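PDB 6VTV: gamma-glutamyl-gamma-aminobutyrate hydrolase PuuD from Escherichia coli, which hydrolyses the gamma-glutamyl linkage of gamma-glutamyl-gamma-aminobutyrate, releasing 4-aminobutanoate and L-glutamate in the last step of the conversion of putrescine to 4-aminobutanoate. Local coordinates for residues Val163-Gly168 and Ser179-Asn184; Gly169-Leu174 and Arg199-Ser204; Asn10-Gly15 and Gly243-Cys248; Arg111-Ala116 and Gln249-Glu254; Leu132-Cys137 and His187-Lys192. One frame throughout, in Å; residues are numbered along the deposited sequence.

Contact 1 (Val163-Gly168 and Ser179-Asn184); sequences VQVEEG and SNFWVN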
# COMPACT_ATOMS: atom_id res chain seq x y z
N VAL B 163 10.43 20.53 -22.22
CA VAL B 163 9.07 20.39 -22.71
C VAL B 163 8.48 21.79 -22.86
O VAL B 163 8.82 22.71 -22.11
CB VAL B 163 8.17 19.52 -21.79
CG1 VAL B 163 8.63 18.07 -21.80
CG2 VAL B 163 8.18 20.07 -20.38
N GLN B 164 7.60 21.95 -23.84
CA GLN B 164 6.94 23.22 -24.11
C GLN B 164 5.46 23.08 -23.82
O GLN B 164 4.79 22.20 -24.37
CB GLN B 164 7.17 23.67 -25.55
CG GLN B 164 6.52 25.00 -25.89
CD GLN B 164 7.25 25.72 -27.01
OE1 GLN B 164 6.76 25.78 -28.14
NE2 GLN B 164 8.41 26.28 -26.69
N VAL B 165 4.94 23.96 -22.96
CA VAL B 165 3.54 23.89 -22.55
C VAL B 165 2.65 24.34 -23.69
O VAL B 165 2.90 25.37 -24.33
CB VAL B 165 3.31 24.74 -21.29
CG1 VAL B 165 1.83 24.82 -20.96
CG2 VAL B 165 4.10 24.18 -20.12
N GLU B 166 1.60 23.57 -23.96
CA GLU B 166 0.56 23.99 -24.89
C GLU B 166 -0.44 24.88 -24.15
O GLU B 166 -1.02 24.46 -23.14
CB GLU B 166 -0.14 22.78 -25.51
CG GLU B 166 -1.14 23.14 -26.60
CD GLU B 166 -1.54 21.94 -27.43
OE1 GLU B 166 -0.64 21.26 -27.98
OE2 GLU B 166 -2.76 21.68 -27.56
N GLU B 167 -0.63 26.10 -24.64
CA GLU B 167 -1.45 27.07 -23.94
C GLU B 167 -2.92 26.66 -23.94
O GLU B 167 -3.39 25.93 -24.82
CB GLU B 167 -1.30 28.45 -24.57
CG GLU B 167 -1.43 29.60 -23.58
CD GLU B 167 -1.15 30.95 -24.21
OE1 GLU B 167 -1.86 31.92 -23.88
OE2 GLU B 167 -0.21 31.04 -25.03
N GLY B 168 -3.65 27.13 -22.93
CA GLY B 168 -5.07 26.89 -22.82
C GLY B 168 -5.49 25.73 -21.96
O GLY B 168 -6.69 25.42 -21.92
N SER B 179 6.44 28.62 -19.81
CA SER B 179 5.96 27.88 -20.97
C SER B 179 6.96 26.82 -21.44
O SER B 179 6.64 26.05 -22.35
CB SER B 179 5.66 28.84 -22.13
OG SER B 179 6.78 29.65 -22.43
N ASN B 180 8.14 26.84 -20.86
CA ASN B 180 9.17 25.93 -21.23
C ASN B 180 10.01 25.60 -20.02
O ASN B 180 10.36 26.50 -19.32
CB ASN B 180 10.02 26.67 -22.20
CG ASN B 180 10.19 25.94 -23.46
OD1 ASN B 180 9.62 26.28 -24.46
ND2 ASN B 180 11.00 24.95 -23.42
N PHE B 181 10.39 24.35 -19.80
CA PHE B 181 11.19 23.98 -18.64
C PHE B 181 11.79 22.60 -18.86
O PHE B 181 11.41 21.86 -19.77
CB PHE B 181 10.37 24.02 -17.35
CG PHE B 181 9.06 23.29 -17.45
CD1 PHE B 181 8.98 21.94 -17.13
CD2 PHE B 181 7.91 23.94 -17.85
CE1 PHE B 181 7.77 21.27 -17.21
CE2 PHE B 181 6.70 23.28 -17.94
CZ PHE B 181 6.64 21.93 -17.62
N TRP B 182 12.73 22.25 -17.99
CA TRP B 182 13.43 20.97 -18.05
C TRP B 182 12.70 19.91 -17.24
O TRP B 182 12.15 20.20 -16.17
CB TRP B 182 14.86 21.12 -17.53
CG TRP B 182 15.77 21.88 -18.45
CD1 TRP B 182 16.06 23.21 -18.40
CD2 TRP B 182 16.49 21.35 -19.57
NE1 TRP B 182 16.93 23.54 -19.41
CE2 TRP B 182 17.21 22.42 -20.14
CE3 TRP B 182 16.61 20.08 -20.14
CZ2 TRP B 182 18.03 22.25 -21.26
CZ3 TRP B 182 17.42 19.91 -21.24
CH2 TRP B 182 18.12 20.99 -21.79
N VAL B 183 12.70 18.69 -17.76
CA VAL B 183 12.12 17.54 -17.07
C VAL B 183 13.07 16.36 -17.22
O VAL B 183 13.86 16.29 -18.16
CB VAL B 183 10.72 17.18 -17.62
CG1 VAL B 183 9.74 18.33 -17.43
CG2 VAL B 183 10.80 16.77 -19.08
N ASN B 184 13.00 15.43 -16.27
CA ASN B 184 13.69 14.17 -16.44
C ASN B 184 12.92 13.29 -17.42
O ASN B 184 11.82 13.62 -17.85
CB ASN B 184 13.89 13.47 -15.09
CG ASN B 184 12.60 13.36 -14.28
OD1 ASN B 184 11.51 13.26 -14.84
ND2 ASN B 184 12.73 13.38 -12.96
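Val163 and Val165 meet the Phe181 ring from different directions, and that difference organises the contact. Val163 CG2 lies over one face: it is 3.8 Å from the centroid of the Phe181 ring and 28° off the normal, which meets the geometry of a CH-pi contact. Val165 CG2 comes instead to the edge, near the ring plane, with Phe181 CE2 at 3.5 Å. Phe181 CG stands between its own backbone N and carbonyl carbon (chi1 49°), and the ring beyond it reaches Val163 and Val165 of strand 161-165. The other branch of Val163 serves a second neighbour, CG1 meeting Val183 CG2 at 3.7 Å, the two side chains crossing at about a right angle.

The polar pair lies on the opposite face of the strands. Gln164 NE2 donates to Asn180 OD1 almost straight and within the Gln164 amide plane, while the two amide planes stand 85° apart; the modelled 2.5 Å between NE2 and OD1 is short enough for the exact length to be doubtful. Antiparallel pairing sets these side chains in place. Val163 and Phe181 form a hydrogen-bonded pair, with Val163 N to Phe181 O at 3.0 Å, and Gln164 with Asn180 the adjoining non-hydrogen-bonded pair. Val165 N to Ser179 O, 2.8 Å, closes the ladder.

Strand 161-165 is thus flanked by 180-183 on one edge and by 198-203 on the other, through backbone bonds such as Gln164 with Arg203. Helix 170-174, which lies between the paired strands in sequence, packs Leu171 and Ser172 against Val165.

Contact 2 (Gly169-Leu174 and Arg199-Ser204); sequences GLLSAL and RVEARS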
# COMPACT_ATOMS: atom_id res chain seq x y z
N GLY B 169 -4.56 25.07 -21.28
CA GLY B 169 -4.91 23.91 -20.47
C GLY B 169 -4.57 24.06 -19.00
O GLY B 169 -4.41 25.18 -18.49
N LEU B 170 -4.45 22.93 -18.30
CA LEU B 170 -4.17 22.95 -16.87
C LEU B 170 -2.78 23.51 -16.58
O LEU B 170 -2.60 24.30 -15.65
CB LEU B 170 -4.31 21.55 -16.28
CG LEU B 170 -5.72 21.05 -15.98
CD1 LEU B 170 -5.67 19.64 -15.41
CD2 LEU B 170 -6.44 21.99 -15.04
N LEU B 171 -1.78 23.09 -17.36
CA LEU B 171 -0.40 23.52 -17.10
C LEU B 171 -0.26 25.03 -17.25
O LEU B 171 0.50 25.66 -16.50
CB LEU B 171 0.56 22.79 -18.04
CG LEU B 171 0.76 21.30 -17.78
CD1 LEU B 171 1.88 20.75 -18.66
CD2 LEU B 171 1.05 21.04 -16.31
N SER B 172 -0.98 25.62 -18.20
CA SER B 172 -0.91 27.07 -18.38
C SER B 172 -1.50 27.79 -17.17
O SER B 172 -0.98 28.83 -16.75
CB SER B 172 -1.64 27.48 -19.65
OG SER B 172 -0.87 27.17 -20.80
N ALA B 173 -2.58 27.26 -16.60
CA ALA B 173 -3.17 27.88 -15.42
C ALA B 173 -2.27 27.69 -14.20
O ALA B 173 -2.17 28.59 -13.35
CB ALA B 173 -4.56 27.30 -15.16
N LEU B 174 -1.60 26.54 -14.10
CA LEU B 174 -0.74 26.28 -12.95
C LEU B 174 0.61 26.97 -13.07
O LEU B 174 1.23 27.28 -12.05
CB LEU B 174 -0.54 24.77 -12.78
CG LEU B 174 -1.76 23.95 -12.35
CD1 LEU B 174 -1.52 22.48 -12.63
CD2 LEU B 174 -2.06 24.18 -10.88
N ARG B 199 -6.71 16.58 -24.02
CA ARG B 199 -6.06 17.78 -24.55
C ARG B 199 -4.56 17.69 -24.30
O ARG B 199 -4.14 17.29 -23.21
CB ARG B 199 -6.65 19.04 -23.91
CG ARG B 199 -5.74 20.25 -23.92
CD ARG B 199 -6.02 21.16 -22.73
NE ARG B 199 -7.44 21.50 -22.60
CZ ARG B 199 -8.22 21.09 -21.60
NH1 ARG B 199 -7.72 20.33 -20.64
NH2 ARG B 199 -9.49 21.45 -21.57
N VAL B 200 -3.77 18.05 -25.30
CA VAL B 200 -2.32 17.98 -25.16
C VAL B 200 -1.85 19.15 -24.30
O VAL B 200 -2.21 20.31 -24.54
CB VAL B 200 -1.64 17.99 -26.54
CG1 VAL B 200 -0.13 18.09 -26.38
CG2 VAL B 200 -2.02 16.73 -27.31
N GLU B 201 -1.06 18.84 -23.27
CA GLU B 201 -0.59 19.85 -22.33
C GLU B 201 0.85 20.29 -22.58
O GLU B 201 1.17 21.46 -22.36
CB GLU B 201 -0.71 19.33 -20.89
CG GLU B 201 -2.14 19.24 -20.38
CD GLU B 201 -2.70 20.58 -19.96
OE1 GLU B 201 -1.92 21.55 -19.88
OE2 GLU B 201 -3.92 20.67 -19.73
N ALA B 202 1.72 19.38 -23.03
CA ALA B 202 3.11 19.73 -23.27
C ALA B 202 3.72 18.73 -24.24
O ALA B 202 3.25 17.59 -24.37
CB ALA B 202 3.91 19.78 -21.97
N ARG B 203 4.78 19.17 -24.93
CA ARG B 203 5.50 18.33 -25.87
C ARG B 203 7.00 18.53 -25.70
O ARG B 203 7.47 19.64 -25.43
CB ARG B 203 5.13 18.63 -27.33
CG ARG B 203 3.69 18.39 -27.71
CD ARG B 203 3.49 18.73 -29.18
NE ARG B 203 2.11 18.55 -29.61
CZ ARG B 203 1.65 17.44 -30.18
NH1 ARG B 203 2.46 16.40 -30.38
NH2 ARG B 203 0.38 17.36 -30.55
N SER B 204 7.76 17.45 -25.88
CA SER B 204 9.20 17.55 -26.01
C SER B 204 9.55 18.16 -27.36
O SER B 204 8.71 18.21 -28.26
CB SER B 204 9.84 16.17 -25.85
OG SER B 204 9.05 15.15 -26.43
O HOH W 1 -1.70 24.11 -20.52
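Glu201 meets the start of helix 170-174 with both carboxylate oxygens, each taking one backbone N-H. OE2 accepts from Leu170 N at 2.7 Å on its syn side, close to the carboxylate plane. OE1 accepts from Leu171 N at 3.0 Å, but that donor stands above the plane, 46° out of it. A water adds to the grip, donating to Glu201 OE1 at 2.6 Å and accepting from Ser172 N at 2.9 Å. Farther back along the Glu201 side chain, Leu171 CD1 touches Glu201 CB at 3.7 Å and reaches on to Ala202 CB at 4.0 Å.

The next shell explains the placement. The Glu201 chain is bent at chi2 (-78°), which turns CD toward the helix start, and Ser213 OG of the adjacent strand 209-214 also hydrogen-bonds OE2. Gly169, at the N-cap position, passes close by, its CA 3.5 Å from Glu201 OE2. Glu201 and the next residue, Ala202, both point toward the helix; together with the helix-like phi and psi of Glu201, this is consistent with a classic beta bulge in strand 198-203.

A carboxylate from a strand of the main sheet thus takes the first N-H groups of helix 170-174, its negative charge probably stabilised by the helix N terminus.

Contact 3 (Asn10-Gly15 and Gly243-Cys248); sequences NNPVIG and GFITAC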
# COMPACT_ATOMS: atom_id res chain seq x y z
N ASN B 10 -6.87 20.09 6.61
CA ASN B 10 -7.50 18.79 6.45
C ASN B 10 -6.97 18.16 5.17
O ASN B 10 -7.07 18.75 4.09
CB ASN B 10 -9.02 18.92 6.40
CG ASN B 10 -9.68 18.69 7.75
OD1 ASN B 10 -9.50 19.48 8.68
ND2 ASN B 10 -10.43 17.61 7.86
N ASN B 11 -6.39 16.97 5.29
CA ASN B 11 -5.63 16.38 4.20
C ASN B 11 -6.51 15.46 3.37
O ASN B 11 -7.03 14.47 3.91
CB ASN B 11 -4.43 15.61 4.75
CG ASN B 11 -3.63 16.43 5.75
OD1 ASN B 11 -3.86 16.35 6.96
ND2 ASN B 11 -2.70 17.23 5.24
N PRO B 12 -6.71 15.75 2.09
CA PRO B 12 -7.59 14.90 1.27
C PRO B 12 -7.05 13.48 1.15
O PRO B 12 -5.84 13.25 1.11
CB PRO B 12 -7.60 15.61 -0.09
CG PRO B 12 -7.19 17.02 0.20
CD PRO B 12 -6.23 16.93 1.35
N VAL B 13 -7.97 12.53 1.09
CA VAL B 13 -7.61 11.12 0.94
C VAL B 13 -7.24 10.86 -0.51
O VAL B 13 -8.05 11.07 -1.42
CB VAL B 13 -8.76 10.20 1.38
CG1 VAL B 13 -8.35 8.74 1.24
CG2 VAL B 13 -9.17 10.51 2.81
N ILE B 14 -6.01 10.40 -0.74
CA ILE B 14 -5.49 10.13 -2.08
C ILE B 14 -5.31 8.63 -2.23
O ILE B 14 -4.50 8.02 -1.51
CB ILE B 14 -4.18 10.88 -2.33
CG1 ILE B 14 -4.31 12.36 -1.97
CG2 ILE B 14 -3.76 10.73 -3.78
CD1 ILE B 14 -5.40 13.09 -2.73
N GLY B 15 -6.05 8.03 -3.15
CA GLY B 15 -5.86 6.63 -3.47
C GLY B 15 -4.72 6.44 -4.44
O GLY B 15 -4.71 7.03 -5.53
N GLY B 243 -1.10 21.80 -7.09
CA GLY B 243 -2.32 21.95 -7.86
C GLY B 243 -3.24 20.74 -7.79
O GLY B 243 -4.46 20.88 -7.78
N PHE B 244 -2.65 19.54 -7.73
CA PHE B 244 -3.45 18.33 -7.56
C PHE B 244 -4.20 18.34 -6.23
O PHE B 244 -5.41 18.09 -6.19
CB PHE B 244 -2.54 17.10 -7.66
CG PHE B 244 -3.23 15.81 -7.36
CD1 PHE B 244 -4.46 15.51 -7.93
CD2 PHE B 244 -2.65 14.88 -6.51
CE1 PHE B 244 -5.09 14.32 -7.66
CE2 PHE B 244 -3.28 13.68 -6.24
CZ PHE B 244 -4.51 13.41 -6.81
N ILE B 245 -3.49 18.64 -5.14
CA ILE B 245 -4.13 18.64 -3.82
C ILE B 245 -5.18 19.74 -3.73
O ILE B 245 -6.25 19.54 -3.14
CB ILE B 245 -3.06 18.78 -2.72
CG1 ILE B 245 -2.14 17.56 -2.72
CG2 ILE B 245 -3.71 18.94 -1.36
CD1 ILE B 245 -2.88 16.24 -2.55
N THR B 246 -4.90 20.90 -4.33
CA THR B 246 -5.89 21.98 -4.37
C THR B 246 -7.15 21.53 -5.11
O THR B 246 -8.27 21.89 -4.72
CB THR B 246 -5.29 23.21 -5.04
OG1 THR B 246 -4.17 23.68 -4.28
CG2 THR B 246 -6.33 24.33 -5.13
N ALA B 247 -6.98 20.75 -6.18
CA ALA B 247 -8.13 20.23 -6.90
C ALA B 247 -8.93 19.26 -6.05
O ALA B 247 -10.17 19.26 -6.08
CB ALA B 247 -7.67 19.55 -8.19
N CYS B 248 -8.24 18.42 -5.28
CA CYS B 248 -8.94 17.50 -4.38
C CYS B 248 -9.68 18.27 -3.29
O CYS B 248 -10.81 17.90 -2.92
CB CYS B 248 -7.95 16.51 -3.76
SG CYS B 248 -7.00 15.59 -5.00
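Pro12 and Ile14 face the helix from the beginning of a strand whose short axis, 13-15, passes that of 243-248 at 10.2 Å and at 115° between chain directions. Ile14 provides the centre of the contact with two separate branches. Its CG2 approaches the Phe244 ring at the edge, near the ring plane, with CE2 at 3.9 Å, the two side chains reaching toward each other tip to tip. Its CD1 lies nearest Cys248 SG, at 3.7 Å, and Ile245 CD1, at 4.0 Å. Ile14 CG2 is anti to the backbone N, which points it at the Phe244 edge, and chi2 (-59°) carries CD1 toward Cys248.

Cys248 connects these groups. Its SG also sits 3.5 Å above the plane of the Phe244 ring, offset toward the rim, while its CB meets Pro12 CB at 3.8 Å. All five touching residues are buried, and the contacts between them are apolar.

Helix 235-254 thereby lies against the first strand of the main sheet. Beside it runs helix 33-42, whose Ile39 touches both Ile14 and Phe244. Strands 45-49 and 68-71 pair in parallel with strand 13-23, and nearby Asn11 hydrogen-bonds Gln61 of the second subunit.

Contact 4 (Arg111-Ala116 and Gln249-Glu254); sequences RIPIFA and QHHIAE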
# COMPACT_ATOMS: atom_id res chain seq x y z
N ARG B 111 -15.87 12.67 -11.59
CA ARG B 111 -15.13 13.94 -11.58
C ARG B 111 -14.17 14.01 -10.40
O ARG B 111 -13.95 15.07 -9.81
CB ARG B 111 -16.08 15.14 -11.61
CG ARG B 111 -17.24 14.96 -12.58
CD ARG B 111 -17.87 16.28 -13.02
NE ARG B 111 -17.65 17.37 -12.08
CZ ARG B 111 -17.23 18.58 -12.43
NH1 ARG B 111 -16.99 18.86 -13.70
NH2 ARG B 111 -17.05 19.52 -11.51
N ILE B 112 -13.59 12.87 -10.04
CA ILE B 112 -12.57 12.81 -9.00
C ILE B 112 -11.23 13.22 -9.61
O ILE B 112 -10.87 12.73 -10.68
CB ILE B 112 -12.49 11.41 -8.39
CG1 ILE B 112 -13.84 11.01 -7.80
CG2 ILE B 112 -11.39 11.34 -7.34
CD1 ILE B 112 -13.90 9.56 -7.38
N PRO B 113 -10.48 14.12 -8.96
CA PRO B 113 -9.19 14.54 -9.53
C PRO B 113 -8.23 13.38 -9.69
O PRO B 113 -8.18 12.47 -8.86
CB PRO B 113 -8.67 15.56 -8.51
CG PRO B 113 -9.90 16.07 -7.84
CD PRO B 113 -10.84 14.90 -7.77
N ILE B 114 -7.47 13.41 -10.79
CA ILE B 114 -6.48 12.38 -11.10
C ILE B 114 -5.16 13.06 -11.41
O ILE B 114 -5.11 14.06 -12.14
CB ILE B 114 -6.92 11.51 -12.30
CG1 ILE B 114 -8.32 10.95 -12.09
CG2 ILE B 114 -5.92 10.38 -12.53
CD1 ILE B 114 -8.86 10.21 -13.29
N PHE B 115 -4.08 12.53 -10.84
CA PHE B 115 -2.72 12.94 -11.19
C PHE B 115 -1.93 11.69 -11.53
O PHE B 115 -1.77 10.80 -10.68
CB PHE B 115 -2.05 13.71 -10.04
CG PHE B 115 -0.73 14.31 -10.42
CD1 PHE B 115 -0.54 14.88 -11.66
CD2 PHE B 115 0.33 14.30 -9.52
CE1 PHE B 115 0.68 15.43 -12.01
CE2 PHE B 115 1.55 14.85 -9.86
CZ PHE B 115 1.73 15.42 -11.11
N ALA B 116 -1.44 11.62 -12.76
CA ALA B 116 -0.79 10.43 -13.30
C ALA B 116 0.64 10.74 -13.71
O ALA B 116 0.91 11.80 -14.28
CB ALA B 116 -1.58 9.88 -14.49
N GLN B 249 -9.08 19.34 -2.77
CA GLN B 249 -9.80 20.21 -1.85
C GLN B 249 -11.04 20.80 -2.51
O GLN B 249 -12.11 20.85 -1.90
CB GLN B 249 -8.89 21.33 -1.36
CG GLN B 249 -7.81 20.89 -0.39
CD GLN B 249 -6.86 22.02 -0.04
OE1 GLN B 249 -6.04 22.44 -0.85
NE2 GLN B 249 -6.97 22.52 1.19
N HIS B 250 -10.91 21.25 -3.75
CA HIS B 250 -12.06 21.76 -4.49
C HIS B 250 -13.09 20.66 -4.71
O HIS B 250 -14.30 20.90 -4.63
CB HIS B 250 -11.61 22.36 -5.82
CG HIS B 250 -12.65 23.20 -6.49
ND1 HIS B 250 -13.24 24.28 -5.87
CD2 HIS B 250 -13.19 23.13 -7.72
CE1 HIS B 250 -14.11 24.83 -6.70
NE2 HIS B 250 -14.10 24.15 -7.83
N HIS B 251 -12.62 19.44 -4.99
CA HIS B 251 -13.54 18.31 -5.15
C HIS B 251 -14.31 18.04 -3.86
O HIS B 251 -15.50 17.70 -3.90
CB HIS B 251 -12.77 17.07 -5.59
CG HIS B 251 -13.60 15.82 -5.61
ND1 HIS B 251 -14.75 15.71 -6.36
CD2 HIS B 251 -13.44 14.63 -4.99
CE1 HIS B 251 -15.27 14.51 -6.19
NE2 HIS B 251 -14.49 13.83 -5.36
N ILE B 252 -13.64 18.18 -2.71
CA ILE B 252 -14.33 18.03 -1.43
C ILE B 252 -15.37 19.13 -1.26
O ILE B 252 -16.51 18.88 -0.85
CB ILE B 252 -13.31 18.03 -0.27
CG1 ILE B 252 -12.42 16.79 -0.35
CG2 ILE B 252 -14.03 18.10 1.07
CD1 ILE B 252 -11.31 16.79 0.67
N ALA B 253 -14.99 20.37 -1.57
CA ALA B 253 -15.94 21.47 -1.49
C ALA B 253 -17.06 21.32 -2.52
O ALA B 253 -18.22 21.62 -2.23
CB ALA B 253 -15.22 22.81 -1.69
N GLU B 254 -16.72 20.84 -3.72
CA GLU B 254 -17.75 20.62 -4.74
C GLU B 254 -18.68 19.47 -4.36
O GLU B 254 -19.83 19.44 -4.81
CB GLU B 254 -17.10 20.35 -6.10
CG GLU B 254 -16.53 21.58 -6.77
CD GLU B 254 -17.61 22.49 -7.33
OE1 GLU B 254 -18.42 22.01 -8.16
OE2 GLU B 254 -17.66 23.67 -6.94
O HOH W 2 -15.09 17.10 -8.72
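A water bridges Arg111 O and His251 ND1, donating to the carbonyl at 2.6 Å and lying 2.8 Å from ND1. The two bridged atoms, Arg111 O and His251 ND1, are themselves 3.6 Å apart, so the water completes a polar link at the margin of an otherwise largely apolar contact.

The imidazole has its CG anti to the backbone N (chi1 173°), which carries the ring out from the helix to the chain ahead of strand 114-117. One face takes Ile112 CA over its centre: CA is 4.3 Å from the centroid of the His251 ring and 11° off the normal, a CH-pi contact. Ile112 CG1 reaches farther along the same ring, to His251 NE2 at 3.8 Å. Pro113 approaches nearer the root of the side chain, its CD 3.6 Å from His251 CG.

This is an alpha/beta arrangement of the class I glutamine amidotransferase type. Arg111 leaves helix 94-109 with positive phi (57°), and the chain straightens through Ile112 and Pro113 into the parallel strand 114-117, which leads to the predicted nucleophile Cys118. Helix 235-254 packs across this entry, with Phe244, Ala247 and Cys248 also touching Pro113.

At the solvent side, Arg111 NH2 and Glu254 OE1 are 4.4 Å apart, opposite charges beyond a salt bridge. Glu254 is poorly ordered, and its OE2 pairs instead with Arg257.

Contact 5 (Leu132-Cys137 and His187-Lys192); sequences LHRKLC and HGQGAK. With MN (manganese (II) ion), chain D.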
# COMPACT_ATOMS: atom_id res chain seq x y z
N LEU B 132 -0.16 3.77 -27.74
CA LEU B 132 1.20 4.07 -27.30
C LEU B 132 2.21 3.62 -28.34
O LEU B 132 1.99 2.68 -29.10
CB LEU B 132 1.51 3.37 -25.97
CG LEU B 132 0.52 3.54 -24.83
CD1 LEU B 132 0.95 2.70 -23.64
CD2 LEU B 132 0.40 5.01 -24.45
N HIS B 133 3.35 4.32 -28.36
CA HIS B 133 4.55 3.83 -29.02
C HIS B 133 5.18 2.77 -28.12
O HIS B 133 5.50 3.05 -26.97
CB HIS B 133 5.53 4.96 -29.28
CG HIS B 133 5.13 5.88 -30.39
ND1 HIS B 133 5.18 5.52 -31.72
CD2 HIS B 133 4.69 7.16 -30.37
CE1 HIS B 133 4.78 6.53 -32.47
NE2 HIS B 133 4.47 7.54 -31.67
N ARG B 134 5.37 1.56 -28.65
CA ARG B 134 5.94 0.50 -27.83
C ARG B 134 7.46 0.57 -27.75
O ARG B 134 8.05 0.05 -26.80
CB ARG B 134 5.50 -0.87 -28.35
CG ARG B 134 4.03 -1.15 -28.09
CD ARG B 134 3.47 -2.20 -29.04
NE ARG B 134 3.89 -3.55 -28.68
CZ ARG B 134 3.33 -4.66 -29.16
NH1 ARG B 134 2.32 -4.57 -30.01
NH2 ARG B 134 3.78 -5.85 -28.79
N LYS B 135 8.11 1.21 -28.73
CA LYS B 135 9.57 1.35 -28.76
C LYS B 135 9.88 2.74 -29.31
O LYS B 135 9.99 2.93 -30.53
CB LYS B 135 10.22 0.26 -29.61
CG LYS B 135 10.02 -1.15 -29.07
CD LYS B 135 10.88 -1.41 -27.85
CE LYS B 135 12.33 -1.64 -28.22
NZ LYS B 135 13.19 -1.81 -27.01
N LEU B 136 10.03 3.72 -28.41
CA LEU B 136 10.42 5.06 -28.84
C LEU B 136 11.78 5.06 -29.51
O LEU B 136 12.03 5.86 -30.42
CB LEU B 136 10.43 6.01 -27.64
CG LEU B 136 9.08 6.32 -26.98
CD1 LEU B 136 9.28 7.11 -25.70
CD2 LEU B 136 8.16 7.07 -27.93
N CYS B 137 12.68 4.16 -29.09
CA CYS B 137 14.01 4.10 -29.68
C CYS B 137 13.99 3.67 -31.13
O CYS B 137 15.00 3.86 -31.82
CB CYS B 137 14.90 3.16 -28.86
SG CYS B 137 14.33 1.44 -28.83
N HIS B 187 11.49 6.70 -19.81
CA HIS B 187 10.43 5.95 -20.46
C HIS B 187 10.86 5.52 -21.85
O HIS B 187 11.43 6.31 -22.61
CB HIS B 187 9.13 6.76 -20.53
CG HIS B 187 9.27 8.07 -21.26
ND1 HIS B 187 8.71 8.30 -22.49
CD2 HIS B 187 9.90 9.22 -20.91
CE1 HIS B 187 8.99 9.53 -22.88
NE2 HIS B 187 9.71 10.11 -21.94
N GLY B 188 10.59 4.25 -22.17
CA GLY B 188 10.86 3.72 -23.50
C GLY B 188 9.61 3.65 -24.34
O GLY B 188 9.66 3.35 -25.53
N GLN B 189 8.46 3.92 -23.71
CA GLN B 189 7.19 4.01 -24.39
C GLN B 189 6.64 5.42 -24.25
O GLN B 189 7.06 6.19 -23.37
CB GLN B 189 6.18 2.98 -23.84
CG GLN B 189 6.65 1.54 -23.96
CD GLN B 189 5.51 0.54 -23.86
OE1 GLN B 189 4.42 0.87 -23.39
NE2 GLN B 189 5.76 -0.68 -24.31
N GLY B 190 5.70 5.77 -25.12
CA GLY B 190 5.12 7.10 -25.09
C GLY B 190 3.82 7.14 -25.84
O GLY B 190 3.42 6.17 -26.49
N ALA B 191 3.15 8.29 -25.74
CA ALA B 191 1.86 8.47 -26.40
C ALA B 191 2.03 8.46 -27.91
O ALA B 191 2.91 9.15 -28.45
CB ALA B 191 1.21 9.77 -25.94
N LYS B 192 1.21 7.68 -28.60
CA LYS B 192 1.19 7.66 -30.06
C LYS B 192 -0.01 8.44 -30.56
O LYS B 192 0.13 9.55 -31.09
CB LYS B 192 1.17 6.23 -30.59
CG LYS B 192 1.23 6.13 -32.10
CD LYS B 192 1.68 4.75 -32.55
CE LYS B 192 0.73 3.67 -32.07
NZ LYS B 192 1.21 2.30 -32.41
MN MN D . 10.65 12.12 -22.05
O HOH W 3 3.33 0.76 -30.90
O HOH W 4 12.38 2.81 -26.32
O HOH W 5 9.91 12.66 -19.95
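Lys192 CG stands anti to its backbone N (chi1 -177°) and His133 CG anti to its carbonyl carbon (chi1 -73°), and these settings bring Lys192 CG over the His133 ring; the two side chains cross at about a right angle. Lys192 CG is 3.7 Å from the centroid of the His133 ring, over one face, a CH-pi contact offset toward the rim. The edge of the same ring meets Ala191 O, with His133 CD2 at 3.3 Å. Lys192 CE comes near Leu132 O, and NZ shares a water with that carbonyl and with Arg134 N; its salt bridge goes to Glu85.

Antiparallel pairing underlies this. His133 N donates to Gly190 O at 2.6 Å in a hydrogen-bonded pair, and Leu136 N to Gly188 O at 2.9 Å carries the link past the short strand. Leu136 then sets CD1 against Gln189 O, at 3.3 Å, and against His187 ND1, at 3.5 Å.

At the far end, His187 CG lies between its backbone N and carbonyl carbon (chi1 58°), which puts CG over its own backbone. His187 ND1 donates to Gln189 O at 2.8 Å, nearly in the ring plane, while NE2 binds manganese at 2.2 Å. His145, His161, Ser185, Glu210 and a water complete the site. Donation from ND1 implies that NE2 offers its lone pair to the metal, and the carbonyl acts as a second-shell group that fixes the ring's rotation and may strengthen its donation.

From the N terminus, residues 10-15 open contact 3, which returns only at helix 235-254. Residues 111-116 open contact 4, which ends on the following turns of that helix; the two loops therefore cross. Together they bind the last long helix to strands 13-23 and 114-117. Contacts 1, 2 and 5 fall wholly within both loops. Contact 5 starts at 132-137 and closes at 187-192, enclosing contact 1; it pairs short strands 132-133 and 190-191, a two-stranded sheet apart from the main one, beside the manganese site. Contact 2 runs from 169-174 to 199-204 and crosses both, joining helix 170-174 to the sheet that contact 1 extends.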